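Side-chain contacts in PCF11 protein (Saccharomyces cerevisiae, PDB 1SZ9), which binds the carboxy-terminal domain of RNA polymerase II through its CTD-interacting domain and takes part in processing the 3' ends of mRNA: residues E6-D11 / Q42-A47; E17-T20 / I26-T29; Q59-F64 / R102-N107; Y65-I70 / K110-P115. All coordinates share one frame; numbering follows the deposited sequence.

Interaction 1. Residues E6-D11 / Q42-A47; sequences EVIVKD and QYFVDA
Val9 and Ile8 of helix 3-16 meet Tyr43 and Phe44 of helix 41-54 in the all-helical CTD-interacting domain of Pcf11, a fold built of ARM-like repeats. The short segments run nearly parallel, their axes 10.2 Å apart at a signed crossing angle of -26°, with Val9 and Tyr43 as the closest pair of CA atoms.

The contact across the segments is apolar. Val9 CG2 presses against the root of the tyrosine, 3.6 Å from Tyr43 CB, and the two side chains cross at about a right angle. A chi1 of 170° turns Val9 CG1 anti to the backbone N and leaves CG2 as the branch that meets Tyr43. The Phe44 ring is used by its edge: Val9 CA lies near the ring plane, 4.3 Å from Phe44 CE1. Around the Phe44 ring, Phe12 stacks on it and Asn37 touches both it and Ile8.

No polar bond crosses the contact; alongside it, within helix 3-16, Lys10 NZ and Glu6 OE2 form a salt bridge one turn apart. On the side of Ile8, the methyl CG2 sits in the plane of the phenylalanine ring, 3.8 Å from Phe44 CZ.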
loop_
_atom_site.group_PDB
_atom_site.type_symbol
_atom_site.label_atom_id
_atom_site.label_comp_id
_atom_site.label_asym_id
_atom_site.label_seq_id
_atom_site.Cartn_x
_atom_site.Cartn_y
_atom_site.Cartn_z
ATOM N N GLU A 6 5.970 -2.509 -21.622
ATOM C CA GLU A 6 6.965 -3.431 -21.095
ATOM C C GLU A 6 8.106 -2.677 -20.405
ATOM O O GLU A 6 8.485 -2.990 -19.287
ATOM C CB GLU A 6 7.523 -4.282 -22.242
ATOM C CG GLU A 6 8.655 -5.208 -21.850
ATOM C CD GLU A 6 8.323 -6.665 -22.107
ATOM O OE1 GLU A 6 7.873 -6.982 -23.232
ATOM O OE2 GLU A 6 8.514 -7.490 -21.186
ATOM N N VAL A 7 8.649 -1.683 -21.093
ATOM C CA VAL A 7 9.735 -0.885 -20.565
ATOM C C VAL A 7 9.327 -0.151 -19.282
ATOM O O VAL A 7 10.058 -0.165 -18.287
ATOM C CB VAL A 7 10.212 0.148 -21.613
ATOM C CG1 VAL A 7 11.193 1.125 -20.981
ATOM C CG2 VAL A 7 10.875 -0.572 -22.779
ATOM N N ILE A 8 8.168 0.501 -19.309
ATOM C CA ILE A 8 7.699 1.224 -18.136
ATOM C C ILE A 8 7.464 0.283 -16.945
ATOM O O ILE A 8 7.857 0.584 -15.822
ATOM C CB ILE A 8 6.402 2.002 -18.449
ATOM C CG1 ILE A 8 6.666 2.972 -19.607
ATOM C CG2 ILE A 8 5.941 2.788 -17.200
ATOM C CD1 ILE A 8 5.413 3.618 -20.182
ATOM N N VAL A 9 6.836 -0.856 -17.196
ATOM C CA VAL A 9 6.568 -1.803 -16.125
ATOM C C VAL A 9 7.861 -2.374 -15.544
ATOM O O VAL A 9 7.991 -2.495 -14.324
ATOM C CB VAL A 9 5.637 -2.950 -16.610
ATOM C CG1 VAL A 9 5.563 -4.065 -15.566
ATOM C CG2 VAL A 9 4.233 -2.401 -16.863
ATOM N N LYS A 10 8.824 -2.711 -16.406
ATOM C CA LYS A 10 10.092 -3.260 -15.922
ATOM C C LYS A 10 10.840 -2.216 -15.108
ATOM O O LYS A 10 11.502 -2.528 -14.126
ATOM C CB LYS A 10 10.968 -3.727 -17.086
ATOM C CG LYS A 10 10.557 -5.067 -17.651
ATOM C CD LYS A 10 11.479 -5.500 -18.778
ATOM C CE LYS A 10 11.125 -6.895 -19.267
ATOM N NZ LYS A 10 12.016 -7.301 -20.396
ATOM N N ASP A 11 10.725 -0.970 -15.534
ATOM C CA ASP A 11 11.375 0.132 -14.852
ATOM C C ASP A 11 10.727 0.296 -13.469
ATOM O O ASP A 11 11.426 0.547 -12.478
ATOM C CB ASP A 11 11.223 1.397 -15.712
ATOM C CG ASP A 11 11.838 2.636 -15.078
ATOM O OD1 ASP A 11 13.015 2.603 -14.652
ATOM O OD2 ASP A 11 11.136 3.669 -15.025
ATOM N N GLN A 42 -2.891 -1.409 -13.442
ATOM C CA GLN A 42 -2.991 -2.769 -12.926
ATOM C C GLN A 42 -1.622 -3.458 -12.782
ATOM O O GLN A 42 -1.424 -4.273 -11.867
ATOM C CB GLN A 42 -3.937 -3.605 -13.790
ATOM C CG GLN A 42 -4.044 -5.050 -13.317
ATOM C CD GLN A 42 -5.315 -5.735 -13.778
ATOM O OE1 GLN A 42 -5.871 -5.406 -14.832
ATOM N NE2 GLN A 42 -5.779 -6.712 -12.991
ATOM N N TYR A 43 -0.676 -3.121 -13.660
ATOM C CA TYR A 43 0.659 -3.706 -13.585
ATOM C C TYR A 43 1.363 -3.212 -12.340
ATOM O O TYR A 43 2.012 -3.985 -11.649
ATOM C CB TYR A 43 1.488 -3.353 -14.820
ATOM C CG TYR A 43 0.966 -4.026 -16.062
ATOM C CD1 TYR A 43 0.883 -5.417 -16.132
ATOM C CD2 TYR A 43 0.502 -3.282 -17.144
ATOM C CE1 TYR A 43 0.347 -6.047 -17.236
ATOM C CE2 TYR A 43 -0.039 -3.909 -18.264
ATOM C CZ TYR A 43 -0.114 -5.288 -18.298
ATOM O OH TYR A 43 -0.665 -5.917 -19.384
ATOM N N PHE A 44 1.222 -1.921 -12.058
ATOM C CA PHE A 44 1.841 -1.336 -10.870
ATOM C C PHE A 44 1.193 -1.919 -9.605
ATOM O O PHE A 44 1.876 -2.216 -8.633
ATOM C CB PHE A 44 1.703 0.190 -10.891
ATOM C CG PHE A 44 2.364 0.843 -12.077
ATOM C CD1 PHE A 44 3.378 0.195 -12.773
ATOM C CD2 PHE A 44 1.999 2.128 -12.475
ATOM C CE1 PHE A 44 4.027 0.816 -13.853
ATOM C CE2 PHE A 44 2.641 2.759 -13.550
ATOM C CZ PHE A 44 3.660 2.095 -14.239
ATOM N N VAL A 45 -0.123 -2.097 -9.619
ATOM C CA VAL A 45 -0.784 -2.673 -8.450
ATOM C C VAL A 45 -0.271 -4.086 -8.168
ATOM O O VAL A 45 0.073 -4.423 -7.031
ATOM C CB VAL A 45 -2.317 -2.699 -8.633
ATOM C CG1 VAL A 45 -2.975 -3.527 -7.520
ATOM C CG2 VAL A 45 -2.847 -1.271 -8.586
ATOM N N ASP A 46 -0.192 -4.918 -9.202
ATOM C CA ASP A 46 0.275 -6.285 -8.993
ATOM C C ASP A 46 1.722 -6.338 -8.554
ATOM O O ASP A 46 2.095 -7.169 -7.740
ATOM C CB ASP A 46 0.075 -7.126 -10.247
ATOM C CG ASP A 46 -1.388 -7.445 -10.495
ATOM O OD1 ASP A 46 -2.183 -7.448 -9.516
ATOM O OD2 ASP A 46 -1.735 -7.707 -11.661
ATOM N N ALA A 47 2.537 -5.437 -9.081
ATOM C CA ALA A 47 3.940 -5.382 -8.701
ATOM C C ALA A 47 4.057 -5.048 -7.197
ATOM O O ALA A 47 4.825 -5.673 -6.471
ATOM C CB ALA A 47 4.651 -4.326 -9.528
#

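Interaction 2. Residues E17-T20 / I26-T29; sequences EELT and IITT
Leu19, at the centre of an inverse gamma turn closed by the bond from Thr20 N to Glu18 O, faces Ile26 on helix 24-36, their CA atoms 6.9 Å apart. The turn brings two consecutive side chains of 17-20 to the helix, and Ile26 meets both of them with different branches.

Its CG2 methyl lies 3.8 Å from Leu19 CG, and the two side chains slide past each other in opposite directions. The other branch reaches further: with CG1 anti to the carbonyl carbon (chi1 -68°) and the chain then extended at chi2, Ile26 CD1 comes up to the backbone of the turn, 3.5 Å from Glu18 O, and also touches Glu18 CB at 3.7 Å. Glu18 thus offers its aliphatic root, while its chain bends at chi2 and carries the carboxylate away from the helix.

This is the connection between helices 3-16 and 24-36, the first two helices of the chain, folded back so that the loop packs on the helix it leads into. Deeper in, Leu19 also reaches Ile27, crossing it at about a right angle, with Leu19 CD2 standing 4.1 Å from Ile27 CG1. Both residues are buried, and helix 57-73 covers them: Tyr62 and Ala66 touch Leu19, Tyr65 and Ser69 touch Ile27. Ile26 leans instead on Ile15 of helix 3-16.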
loop_
_atom_site.group_PDB
_atom_site.type_symbol
_atom_site.label_atom_id
_atom_site.label_comp_id
_atom_site.label_asym_id
_atom_site.label_seq_id
_atom_site.Cartn_x
_atom_site.Cartn_y
_atom_site.Cartn_z
ATOM N N GLU A 17 12.353 -2.865 -6.462
ATOM C CA GLU A 17 13.313 -3.803 -5.872
ATOM C C GLU A 17 14.325 -3.076 -4.996
ATOM O O GLU A 17 14.948 -3.673 -4.136
ATOM C CB GLU A 17 14.068 -4.572 -6.962
ATOM C CG GLU A 17 13.208 -5.508 -7.767
ATOM C CD GLU A 17 12.657 -6.648 -6.945
ATOM O OE1 GLU A 17 13.446 -7.277 -6.205
ATOM O OE2 GLU A 17 11.437 -6.924 -7.046
ATOM N N GLU A 18 14.485 -1.782 -5.221
ATOM C CA GLU A 18 15.425 -1.004 -4.429
ATOM C C GLU A 18 14.804 -0.483 -3.122
ATOM O O GLU A 18 15.502 0.111 -2.302
ATOM C CB GLU A 18 15.953 0.171 -5.253
ATOM C CG GLU A 18 16.909 -0.205 -6.382
ATOM C CD GLU A 18 18.140 -0.923 -5.872
ATOM O OE1 GLU A 18 18.779 -0.418 -4.922
ATOM O OE2 GLU A 18 18.468 -1.995 -6.419
ATOM N N LEU A 19 13.505 -0.711 -2.935
ATOM C CA LEU A 19 12.793 -0.227 -1.733
ATOM C C LEU A 19 13.046 -1.126 -0.526
ATOM O O LEU A 19 12.152 -1.855 -0.078
ATOM C CB LEU A 19 11.291 -0.178 -1.979
ATOM C CG LEU A 19 10.535 1.139 -1.806
ATOM C CD1 LEU A 19 9.072 0.800 -1.584
ATOM C CD2 LEU A 19 11.085 1.985 -0.659
ATOM N N THR A 20 14.266 -1.054 -0.007
ATOM C CA THR A 20 14.680 -1.868 1.126
ATOM C C THR A 20 14.617 -1.085 2.439
ATOM O O THR A 20 14.905 -1.611 3.506
ATOM C CB THR A 20 16.105 -2.383 0.905
ATOM O OG1 THR A 20 16.981 -1.269 0.727
ATOM C CG2 THR A 20 16.160 -3.263 -0.339
ATOM N N ILE A 26 12.641 7.215 -3.806
ATOM C CA ILE A 26 12.057 6.062 -4.486
ATOM C C ILE A 26 10.525 6.052 -4.393
ATOM O O ILE A 26 9.823 5.872 -5.389
ATOM C CB ILE A 26 12.590 4.724 -3.895
ATOM C CG1 ILE A 26 14.077 4.540 -4.229
ATOM C CG2 ILE A 26 11.771 3.567 -4.412
ATOM C CD1 ILE A 26 14.687 3.265 -3.620
ATOM N N ILE A 27 10.002 6.240 -3.193
ATOM C CA ILE A 27 8.551 6.239 -3.037
ATOM C C ILE A 27 7.928 7.329 -3.899
ATOM O O ILE A 27 6.936 7.101 -4.590
ATOM C CB ILE A 27 8.160 6.415 -1.547
ATOM C CG1 ILE A 27 8.365 5.080 -0.815
ATOM C CG2 ILE A 27 6.707 6.870 -1.412
ATOM C CD1 ILE A 27 8.423 5.242 0.685
ATOM N N THR A 28 8.524 8.510 -3.874
ATOM C CA THR A 28 7.999 9.617 -4.666
ATOM C C THR A 28 8.125 9.347 -6.162
ATOM O O THR A 28 7.236 9.694 -6.934
ATOM C CB THR A 28 8.719 10.930 -4.296
ATOM O OG1 THR A 28 8.280 11.339 -2.991
ATOM C CG2 THR A 28 8.386 12.045 -5.309
ATOM N N THR A 29 9.227 8.723 -6.569
ATOM C CA THR A 29 9.434 8.414 -7.976
ATOM C C THR A 29 8.420 7.368 -8.438
ATOM O O THR A 29 7.883 7.472 -9.542
ATOM C CB THR A 29 10.893 7.953 -8.235
ATOM O OG1 THR A 29 11.778 9.056 -7.976
ATOM C CG2 THR A 29 11.078 7.496 -9.685
#

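Interaction 3. Residues Q59-F64 / R102-N107; sequences QKLYAF and RTKLIN
Leu61 of helix 57-73 points at helix 99-112, where its CD1 meets Leu105 and also borders Lys104 CB, while its CD2 meets Lys104. The short segments run almost parallel, with axes 10.7 Å apart and directions differing by 13°, and the nearest CA atoms are those of Leu61 and Leu105. This is helix-against-helix packing within the right-handed helical array of a CTD-interacting domain.

The inner part of the contact is wholly hydrocarbon. Leu61 CD1 meets Leu105 CD2 at 3.8 Å as the two leucines slide past each other in opposite directions. A chi1 of 178° swings CG to the far side from the Leu61 nitrogen and carries the fork across the gap between the helices. Phe64, one turn further on, adds a wider contact: its ring atom CD2 lies 4.3 Å from the same Leu105 CD2, approached obliquely. Thr93 of helix 86-95, Ile52 of helix 41-54 and Met108 of helix 99-112 also touch Phe64, so three helices close round this ring.

Toward solvent the packing changes character. Lys104 passes across the end of Leu61 at about a right angle, with Lys104 CD 3.7 Å and Lys104 CB 3.8 Å from Leu61 CD2. Beyond CD the chain bends at chi4 and its amino end turns away from helix 57-73.

No hydrogen bond or salt bridge joins the two segments. Their cohesion therefore rests on burying methyl, methylene and ring carbons, while the lysine shields the outer flank of Leu61 with its hydrocarbon part and keeps its charge at the exposed border.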
loop_
_atom_site.group_PDB
_atom_site.type_symbol
_atom_site.label_atom_id
_atom_site.label_comp_id
_atom_site.label_asym_id
_atom_site.label_seq_id
_atom_site.Cartn_x
_atom_site.Cartn_y
_atom_site.Cartn_z
ATOM N N GLN A 59 10.770 -4.849 5.013
ATOM C CA GLN A 59 10.582 -4.346 3.672
ATOM C C GLN A 59 9.120 -4.320 3.254
ATOM O O GLN A 59 8.748 -3.537 2.385
ATOM C CB GLN A 59 11.440 -5.154 2.688
ATOM C CG GLN A 59 12.949 -4.876 2.826
ATOM C CD GLN A 59 13.800 -5.777 1.941
ATOM O OE1 GLN A 59 13.433 -6.075 0.798
ATOM N NE2 GLN A 59 14.952 -6.203 2.459
ATOM N N LYS A 60 8.283 -5.151 3.874
ATOM C CA LYS A 60 6.866 -5.174 3.532
ATOM C C LYS A 60 6.218 -3.819 3.871
ATOM O O LYS A 60 5.315 -3.356 3.157
ATOM C CB LYS A 60 6.116 -6.291 4.279
ATOM C CG LYS A 60 6.495 -7.743 3.910
ATOM C CD LYS A 60 5.579 -8.718 4.664
ATOM C CE LYS A 60 5.958 -10.202 4.439
ATOM N NZ LYS A 60 6.071 -10.598 2.986
ATOM N N LEU A 61 6.673 -3.201 4.962
ATOM C CA LEU A 61 6.152 -1.897 5.381
ATOM C C LEU A 61 6.426 -0.834 4.325
ATOM O O LEU A 61 5.552 -0.066 3.978
ATOM C CB LEU A 61 6.794 -1.434 6.699
ATOM C CG LEU A 61 6.365 -0.047 7.221
ATOM C CD1 LEU A 61 4.850 -0.048 7.492
ATOM C CD2 LEU A 61 7.132 0.322 8.507
ATOM N N TYR A 62 7.650 -0.801 3.817
ATOM C CA TYR A 62 8.011 0.215 2.834
ATOM C C TYR A 62 7.246 0.059 1.524
ATOM O O TYR A 62 6.927 1.052 0.873
ATOM C CB TYR A 62 9.528 0.208 2.640
ATOM C CG TYR A 62 10.235 0.217 3.982
ATOM C CD1 TYR A 62 9.934 1.184 4.947
ATOM C CD2 TYR A 62 11.174 -0.763 4.305
ATOM C CE1 TYR A 62 10.553 1.165 6.209
ATOM C CE2 TYR A 62 11.797 -0.796 5.548
ATOM C CZ TYR A 62 11.481 0.169 6.497
ATOM O OH TYR A 62 12.081 0.111 7.732
ATOM N N ALA A 63 6.915 -1.179 1.163
ATOM C CA ALA A 63 6.128 -1.429 -0.047
ATOM C C ALA A 63 4.709 -0.902 0.224
ATOM O O ALA A 63 4.059 -0.354 -0.672
ATOM C CB ALA A 63 6.087 -2.944 -0.372
ATOM N N PHE A 64 4.218 -1.090 1.446
ATOM C CA PHE A 64 2.895 -0.552 1.802
ATOM C C PHE A 64 2.956 0.991 1.797
ATOM O O PHE A 64 1.954 1.654 1.523
ATOM C CB PHE A 64 2.446 -1.043 3.186
ATOM C CG PHE A 64 1.250 -1.968 3.145
ATOM C CD1 PHE A 64 0.008 -1.505 2.701
ATOM C CD2 PHE A 64 1.363 -3.296 3.568
ATOM C CE1 PHE A 64 -1.106 -2.343 2.677
ATOM C CE2 PHE A 64 0.251 -4.151 3.549
ATOM C CZ PHE A 64 -0.990 -3.669 3.100
ATOM N N ARG A 102 4.141 -3.205 13.412
ATOM C CA ARG A 102 2.689 -3.213 13.613
ATOM C C ARG A 102 2.156 -1.809 14.009
ATOM O O ARG A 102 1.123 -1.381 13.510
ATOM C CB ARG A 102 2.288 -4.246 14.681
ATOM C CG ARG A 102 2.275 -5.693 14.135
ATOM C CD ARG A 102 2.121 -6.774 15.216
ATOM N NE ARG A 102 2.151 -8.096 14.581
ATOM C CZ ARG A 102 2.584 -9.212 15.167
ATOM N NH1 ARG A 102 3.025 -9.182 16.414
ATOM N NH2 ARG A 102 2.599 -10.356 14.497
ATOM N N THR A 103 2.849 -1.090 14.890
ATOM C CA THR A 103 2.357 0.243 15.268
ATOM C C THR A 103 2.404 1.146 14.047
ATOM O O THR A 103 1.580 2.037 13.910
ATOM C CB THR A 103 3.198 0.923 16.402
ATOM O OG1 THR A 103 4.537 1.153 15.938
ATOM C CG2 THR A 103 3.215 0.059 17.653
ATOM N N LYS A 104 3.378 0.925 13.165
ATOM C CA LYS A 104 3.474 1.725 11.942
ATOM C C LYS A 104 2.335 1.364 10.983
ATOM O O LYS A 104 1.745 2.252 10.354
ATOM C CB LYS A 104 4.854 1.540 11.296
ATOM C CG LYS A 104 5.896 2.459 11.950
ATOM C CD LYS A 104 7.287 1.902 11.900
ATOM C CE LYS A 104 8.319 2.976 12.332
ATOM N NZ LYS A 104 7.764 4.045 13.222
ATOM N N LEU A 105 2.004 0.072 10.885
ATOM C CA LEU A 105 0.874 -0.345 10.035
ATOM C C LEU A 105 -0.421 0.224 10.621
ATOM O O LEU A 105 -1.348 0.561 9.895
ATOM C CB LEU A 105 0.736 -1.865 9.997
ATOM C CG LEU A 105 1.840 -2.629 9.257
ATOM C CD1 LEU A 105 1.641 -4.109 9.484
ATOM C CD2 LEU A 105 1.811 -2.271 7.764
ATOM N N ILE A 106 -0.476 0.330 11.945
ATOM C CA ILE A 106 -1.683 0.839 12.593
ATOM C C ILE A 106 -1.871 2.330 12.323
ATOM O O ILE A 106 -2.976 2.781 12.018
ATOM C CB ILE A 106 -1.632 0.561 14.126
ATOM C CG1 ILE A 106 -1.754 -0.957 14.361
ATOM C CG2 ILE A 106 -2.748 1.365 14.883
ATOM C CD1 ILE A 106 -1.281 -1.403 15.757
ATOM N N ASN A 107 -0.793 3.097 12.452
ATOM C CA ASN A 107 -0.875 4.531 12.203
ATOM C C ASN A 107 -1.259 4.772 10.748
ATOM O O ASN A 107 -2.069 5.647 10.447
ATOM C CB ASN A 107 0.457 5.205 12.555
ATOM C CG ASN A 107 0.668 5.283 14.066
ATOM O OD1 ASN A 107 -0.279 5.098 14.825
ATOM N ND2 ASN A 107 1.893 5.553 14.500
#

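Interaction 4. Residues Y65-I70 / K110-P115; sequences YALDSI and KLWLNP
Trp112, near the end of helix 99-112, reaches across to Asp68 and Leu67 of helix 57-73 and carries the contact from its side.

At Trp112, CG stands anti to the carbonyl carbon (chi1 -70°), which sends the indole across toward Asp68 with its nitrogen edge turned to the aspartate. Trp112 NE1 donates a hydrogen bond of 2.8 Å to Asp68 OD1. The bond is bent, 138° at the hydrogen, and the oxygen receives it through its anti lone pair, the one facing away from OD2. The acceptor is tilted 15° out of the ring plane, and carboxylate and indole are nearly coplanar. At the benzo end of the same ring Leu67 gives a looser apolar contact, Leu67 CD2 standing 4.5 Å from Trp112 CZ2. Phe123 meets the indole edge-to-face and also touches Leu67.

After Trp112 the chain turns away into a loop at Asn114, whose side chain bonds to Asp117 and to the backbone N of Gly119, and at Pro115, whose carbonyl oxygen bonds to Thr118.

The two helices of this CTD-interacting domain are thus joined here by a polar bond at the border of a largely apolar interior. It pairs the indole N-H of a buried tryptophan with a carboxylate oxygen, and probably fixes the rotation of the ring.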
loop_
_atom_site.group_PDB
_atom_site.type_symbol
_atom_site.label_atom_id
_atom_site.label_comp_id
_atom_site.label_asym_id
_atom_site.label_seq_id
_atom_site.Cartn_x
_atom_site.Cartn_y
_atom_site.Cartn_z
ATOM N N TYR A 65 4.116 1.568 2.110
ATOM C CA TYR A 65 4.215 3.041 2.068
ATOM C C TYR A 65 4.151 3.486 0.617
ATOM O O TYR A 65 3.635 4.554 0.312
ATOM C CB TYR A 65 5.500 3.563 2.726
ATOM C CG TYR A 65 5.511 3.525 4.246
ATOM C CD1 TYR A 65 4.358 3.230 4.985
ATOM C CD2 TYR A 65 6.678 3.818 4.952
ATOM C CE1 TYR A 65 4.379 3.233 6.411
ATOM C CE2 TYR A 65 6.706 3.824 6.353
ATOM C CZ TYR A 65 5.551 3.534 7.072
ATOM O OH TYR A 65 5.583 3.593 8.452
ATOM N N ALA A 66 4.656 2.653 -0.294
ATOM C CA ALA A 66 4.570 2.974 -1.718
ATOM C C ALA A 66 3.074 2.964 -2.124
ATOM O O ALA A 66 2.587 3.883 -2.788
ATOM C CB ALA A 66 5.346 1.945 -2.529
ATOM N N LEU A 67 2.365 1.912 -1.722
ATOM C CA LEU A 67 0.934 1.752 -1.986
ATOM C C LEU A 67 0.173 2.963 -1.408
ATOM O O LEU A 67 -0.694 3.541 -2.057
ATOM C CB LEU A 67 0.433 0.464 -1.311
ATOM C CG LEU A 67 -1.038 0.027 -1.454
ATOM C CD1 LEU A 67 -1.157 -1.482 -1.161
ATOM C CD2 LEU A 67 -1.936 0.820 -0.496
ATOM N N ASP A 68 0.523 3.327 -0.179
ATOM C CA ASP A 68 -0.088 4.455 0.519
ATOM C C ASP A 68 0.123 5.780 -0.241
ATOM O O ASP A 68 -0.816 6.542 -0.438
ATOM C CB ASP A 68 0.529 4.580 1.921
ATOM C CG ASP A 68 -0.092 5.692 2.738
ATOM O OD1 ASP A 68 -1.201 5.504 3.271
ATOM O OD2 ASP A 68 0.527 6.764 2.843
ATOM N N SER A 69 1.359 6.041 -0.659
ATOM C CA SER A 69 1.679 7.281 -1.372
ATOM C C SER A 69 0.913 7.370 -2.695
ATOM O O SER A 69 0.305 8.393 -3.006
ATOM C CB SER A 69 3.198 7.380 -1.603
ATOM O OG SER A 69 3.548 8.568 -2.294
ATOM N N ILE A 70 0.922 6.286 -3.460
ATOM C CA ILE A 70 0.204 6.252 -4.723
ATOM C C ILE A 70 -1.299 6.512 -4.530
ATOM O O ILE A 70 -1.908 7.303 -5.257
ATOM C CB ILE A 70 0.437 4.892 -5.433
ATOM C CG1 ILE A 70 1.873 4.855 -5.989
ATOM C CG2 ILE A 70 -0.619 4.659 -6.530
ATOM C CD1 ILE A 70 2.351 3.449 -6.340
ATOM N N LYS A 110 -4.913 4.280 10.394
ATOM C CA LYS A 110 -5.629 5.415 10.954
ATOM C C LYS A 110 -5.752 6.550 9.940
ATOM O O LYS A 110 -6.810 7.145 9.805
ATOM C CB LYS A 110 -4.922 5.957 12.198
ATOM C CG LYS A 110 -5.236 5.228 13.500
ATOM C CD LYS A 110 -4.593 6.006 14.639
ATOM C CE LYS A 110 -4.907 5.422 15.992
ATOM N NZ LYS A 110 -4.364 6.337 17.033
ATOM N N LEU A 111 -4.669 6.849 9.225
ATOM C CA LEU A 111 -4.733 7.932 8.243
ATOM C C LEU A 111 -5.581 7.549 7.032
ATOM O O LEU A 111 -6.072 8.433 6.334
ATOM C CB LEU A 111 -3.326 8.352 7.801
ATOM C CG LEU A 111 -2.428 8.875 8.922
ATOM C CD1 LEU A 111 -1.096 9.310 8.327
ATOM C CD2 LEU A 111 -3.095 10.052 9.644
ATOM N N TRP A 112 -5.770 6.249 6.776
ATOM C CA TRP A 112 -6.611 5.853 5.638
ATOM C C TRP A 112 -8.071 6.226 5.915
ATOM O O TRP A 112 -8.852 6.369 4.990
ATOM C CB TRP A 112 -6.559 4.341 5.345
ATOM C CG TRP A 112 -5.257 3.815 4.773
ATOM C CD1 TRP A 112 -4.269 4.537 4.167
ATOM C CD2 TRP A 112 -4.841 2.447 4.728
ATOM N NE1 TRP A 112 -3.255 3.694 3.740
ATOM C CE2 TRP A 112 -3.584 2.408 4.077
ATOM C CE3 TRP A 112 -5.407 1.247 5.180
ATOM C CZ2 TRP A 112 -2.881 1.207 3.862
ATOM C CZ3 TRP A 112 -4.710 0.051 4.966
ATOM C CH2 TRP A 112 -3.460 0.046 4.312
ATOM N N LEU A 113 -8.435 6.364 7.188
ATOM C CA LEU A 113 -9.810 6.728 7.580
ATOM C C LEU A 113 -10.119 8.202 7.285
ATOM O O LEU A 113 -11.267 8.581 7.137
ATOM C CB LEU A 113 -10.025 6.444 9.075
ATOM C CG LEU A 113 -10.634 5.114 9.547
ATOM C CD1 LEU A 113 -10.643 4.059 8.457
ATOM C CD2 LEU A 113 -9.881 4.653 10.774
ATOM N N ASN A 114 -9.090 9.028 7.198
ATOM C CA ASN A 114 -9.261 10.446 6.896
ATOM C C ASN A 114 -8.012 10.932 6.143
ATOM O O ASN A 114 -7.251 11.767 6.640
ATOM C CB ASN A 114 -9.475 11.247 8.192
ATOM C CG ASN A 114 -9.724 12.735 7.926
ATOM O OD1 ASN A 114 -10.384 13.092 6.948
ATOM N ND2 ASN A 114 -9.200 13.605 8.802
ATOM N N PRO A 115 -7.800 10.421 4.914
ATOM C CA PRO A 115 -6.627 10.805 4.115
ATOM C C PRO A 115 -6.601 12.289 3.736
ATOM O O PRO A 115 -7.589 12.821 3.243
ATOM C CB PRO A 115 -6.744 9.920 2.886
ATOM C CG PRO A 115 -8.250 9.881 2.666
ATOM C CD PRO A 115 -8.792 9.701 4.089
#

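In the fold
Interactions 3 and 4 are successive levels of one helix pair, 57-73 with 99-112; their centres are 11 Å apart, and Phe64 CE1 touches Trp112 CH2 at 3.7 Å. Interaction 2 packs against helix 57-73 too: Leu19 CD1 lies 3.3 Å from Tyr62 O of interaction 3, and Ile27 CG2 lies 3.6 Å from Ser69 CB of interaction 4. Interaction 1 touches none of the others, its nearest atoms staying about 6 to 7 Å from theirs. Its centre is about 22 Å from that of interaction 3, on the opposite side of the chain's centre. Together the four contacts run through the helical array that recognises the polymerase CTD.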